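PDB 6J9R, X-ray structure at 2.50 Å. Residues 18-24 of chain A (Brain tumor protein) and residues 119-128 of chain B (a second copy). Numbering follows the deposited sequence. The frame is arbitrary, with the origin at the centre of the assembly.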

# COMPACT_ATOMS: atom_id res chain seq x y z
N GLY A 18 -30.37 23.61 -41.35
CA GLY A 18 -30.03 24.13 -40.05
C GLY A 18 -29.25 23.11 -39.23
O GLY A 18 -28.26 23.43 -38.57
N LYS A 19 -29.69 21.86 -39.27
CA LYS A 19 -29.01 20.85 -38.50
C LYS A 19 -27.64 20.58 -39.09
O LYS A 19 -26.68 20.39 -38.36
CB LYS A 19 -29.84 19.57 -38.44
CG LYS A 19 -30.95 19.64 -37.40
CD LYS A 19 -31.97 18.53 -37.59
CE LYS A 19 -33.04 18.56 -36.50
NZ LYS A 19 -33.71 19.87 -36.51
N ILE A 20 -27.54 20.62 -40.41
CA ILE A 20 -26.25 20.45 -41.07
C ILE A 20 -25.27 21.52 -40.60
O ILE A 20 -24.15 21.21 -40.20
CB ILE A 20 -26.40 20.49 -42.58
CG1 ILE A 20 -26.96 19.14 -43.07
CG2 ILE A 20 -25.07 20.77 -43.23
CD1 ILE A 20 -27.39 19.11 -44.51
N GLY A 21 -25.71 22.78 -40.60
CA GLY A 21 -24.86 23.86 -40.12
C GLY A 21 -24.44 23.69 -38.68
O GLY A 21 -23.29 23.96 -38.34
N GLU A 22 -25.37 23.27 -37.82
CA GLU A 22 -25.06 23.00 -36.41
C GLU A 22 -23.97 21.92 -36.25
O GLU A 22 -23.02 22.09 -35.49
CB GLU A 22 -26.33 22.59 -35.64
CG GLU A 22 -27.35 23.72 -35.40
CD GLU A 22 -28.60 23.26 -34.66
OE1 GLU A 22 -28.49 22.94 -33.46
OE2 GLU A 22 -29.69 23.21 -35.28
N ILE A 23 -24.14 20.82 -36.96
CA ILE A 23 -23.16 19.73 -36.94
C ILE A 23 -21.79 20.23 -37.40
O ILE A 23 -20.78 19.92 -36.78
CB ILE A 23 -23.62 18.57 -37.82
CG1 ILE A 23 -24.71 17.79 -37.10
CG2 ILE A 23 -22.44 17.65 -38.19
CD1 ILE A 23 -25.53 16.94 -38.03
N VAL A 24 -21.77 20.99 -38.48
CA VAL A 24 -20.55 21.57 -39.02
C VAL A 24 -19.87 22.39 -37.94
O VAL A 24 -18.66 22.25 -37.70
CB VAL A 24 -20.84 22.43 -40.25
CG1 VAL A 24 -19.67 23.37 -40.52
CG2 VAL A 24 -21.17 21.54 -41.46
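Chain B (119-128) LRKSLEQQLQ

Both stretches are α-helical throughout. In chain A phi runs from -56° to -69° and psi from -37° to -49°, and the i to i+4 ladder is intact: E22(A) N to G18(A) O is 3.0 Å, I23(A) N to K19(A) O 2.9 Å, and V24(A) N to I20(A) O 2.9 Å. Residues 119-128 of chain B have the same conformation, with phi from -60° to -70° and psi from -38° to -48°. Six backbone hydrogen bonds hold this segment, from L123(B) N to L119(B) O at 2.7 Å through to Q128(B) N to E124(B) O at 2.9 Å.

The two helices run in the same general direction. Their N-to-C vectors differ by 29°, and the signed crossing angle is also 29°, so chain B lies along chain A at a modest tilt. The axes approach to 9.5 Å. Register follows from the nearest CA atoms: K19(A) CA faces L123(B) CA at 6.3 Å, and I23(A) CA faces L127(B) CA at 5.7 Å. Both pairs advance by four residues, about one helical turn, as expected for helices that progress together. Together the stretches bury 398 Å², summed over both sides.

L123(B) occupies the middle of the apolar contact. Its CA-to-CB bond points toward chain A, its chi1 is m (-74°), and its chi2 of -1° lies between the usual wells. It meets three residues: K19(A) CB lies 4.1 Å from L123(B) CB, I20(A) CG1 lies 4.3 Å from L123(B) CG, and I23(A) CD1 lies 4.2 Å from L123(B) CB. I20(A) takes part although its own CA-to-CB bond points away.

I23(A), with chi1 m and chi2 t, extends this packing one turn further. I23(A) CG1 is 4.0 Å from L127(B) CB. I23(A) CD1 comes within 3.6 Å of the backbone oxygen L123(B) O, and I23(A) CD1 is 4.1 Å from Q126(B) CB. Q126(B) starts toward chain A, but the end of its side chain leads away, and its amide atoms are hydrogen-bonded elsewhere in the structure. L127(B) points toward chain A as well; its CD1 and CD2 are not modelled, so the contact can be measured only as far as L127(B) CG, which lies 4.2 Å from E22(A) OE1.

K19(A) combines apolar and charged contacts. Its chi1 to chi3 are m, t, t, and chi4 turns to p (58°). Along this chain, K19(A) CE reaches E124(B) CB at 3.9 Å, and K19(A) NZ lies over one face of the R120(B) guanidinium, 3.9 Å from R120(B) NH2. These are like charges, so the proximity offers no electrostatic attraction of its own; K19(A) NZ and R120(B) NE both have hydrogen-bond partners elsewhere in the structure. The carboxylate oxygens of E124(B) are not modelled, leaving any pairing with K19(A) untested.

No hydrogen bond crosses between the stretches among the modelled atoms, and the measured contacts are chiefly van der Waals packing.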

# COMPACT_ATOMS: atom_id res chain seq x y z
N LEU B 119 -32.80 11.19 -43.54
CA LEU B 119 -31.58 11.93 -43.27
C LEU B 119 -31.79 12.96 -42.21
O LEU B 119 -30.92 13.17 -41.36
CB LEU B 119 -31.06 12.64 -44.52
CG LEU B 119 -30.25 11.81 -45.49
CD1 LEU B 119 -29.92 12.63 -46.73
CD2 LEU B 119 -28.98 11.35 -44.77
N ARG B 120 -32.96 13.59 -42.23
CA ARG B 120 -33.28 14.61 -41.26
C ARG B 120 -33.22 13.99 -39.86
O ARG B 120 -32.67 14.60 -38.94
CB ARG B 120 -34.66 15.19 -41.52
CG ARG B 120 -35.04 16.27 -40.52
CD ARG B 120 -36.38 16.01 -39.91
NE ARG B 120 -36.74 17.05 -38.97
CZ ARG B 120 -36.74 16.90 -37.65
NH1 ARG B 120 -36.40 15.74 -37.10
NH2 ARG B 120 -37.10 17.92 -36.87
N LYS B 121 -33.75 12.78 -39.73
CA LYS B 121 -33.69 12.05 -38.48
C LYS B 121 -32.24 11.73 -38.10
O LYS B 121 -31.86 11.90 -36.96
CB LYS B 121 -34.53 10.76 -38.55
N SER B 122 -31.45 11.26 -39.06
CA SER B 122 -30.05 10.95 -38.80
C SER B 122 -29.27 12.19 -38.37
O SER B 122 -28.44 12.12 -37.47
CB SER B 122 -29.40 10.34 -40.02
OG SER B 122 -29.76 8.98 -40.11
N LEU B 123 -29.54 13.32 -39.02
CA LEU B 123 -28.90 14.56 -38.63
C LEU B 123 -29.25 14.94 -37.20
O LEU B 123 -28.39 15.40 -36.45
CB LEU B 123 -29.28 15.71 -39.56
CG LEU B 123 -28.76 15.87 -41.01
CD1 LEU B 123 -27.80 14.77 -41.42
CD2 LEU B 123 -29.88 16.05 -42.02
N GLU B 124 -30.49 14.70 -36.80
CA GLU B 124 -30.93 15.03 -35.45
C GLU B 124 -30.17 14.17 -34.44
O GLU B 124 -29.72 14.65 -33.41
CB GLU B 124 -32.44 14.84 -35.32
CG GLU B 124 -33.04 15.34 -34.01
CD GLU B 124 -34.55 15.06 -33.91
N GLN B 125 -30.03 12.89 -34.77
CA GLN B 125 -29.31 11.97 -33.92
C GLN B 125 -27.82 12.32 -33.83
O GLN B 125 -27.24 12.31 -32.75
CB GLN B 125 -29.49 10.54 -34.44
N GLN B 126 -27.21 12.64 -34.96
CA GLN B 126 -25.79 12.98 -34.98
C GLN B 126 -25.53 14.24 -34.16
O GLN B 126 -24.54 14.33 -33.44
CB GLN B 126 -25.30 13.17 -36.41
CG GLN B 126 -23.79 13.15 -36.57
CD GLN B 126 -23.20 11.78 -36.35
OE1 GLN B 126 -23.92 10.81 -36.15
NE2 GLN B 126 -21.88 11.68 -36.41
N LEU B 127 -26.44 15.20 -34.27
CA LEU B 127 -26.31 16.44 -33.53
C LEU B 127 -26.52 16.20 -32.04
O LEU B 127 -25.79 16.75 -31.22
CB LEU B 127 -27.30 17.48 -34.06
CG LEU B 127 -27.17 18.94 -33.58
N GLN B 128 -27.46 15.33 -31.68
CA GLN B 128 -27.74 15.07 -30.27
C GLN B 128 -26.59 14.35 -29.58
O GLN B 128 -26.16 14.78 -28.51
CB GLN B 128 -29.04 14.26 -30.11
CG GLN B 128 -30.30 15.12 -29.93
CD GLN B 128 -31.60 14.32 -30.03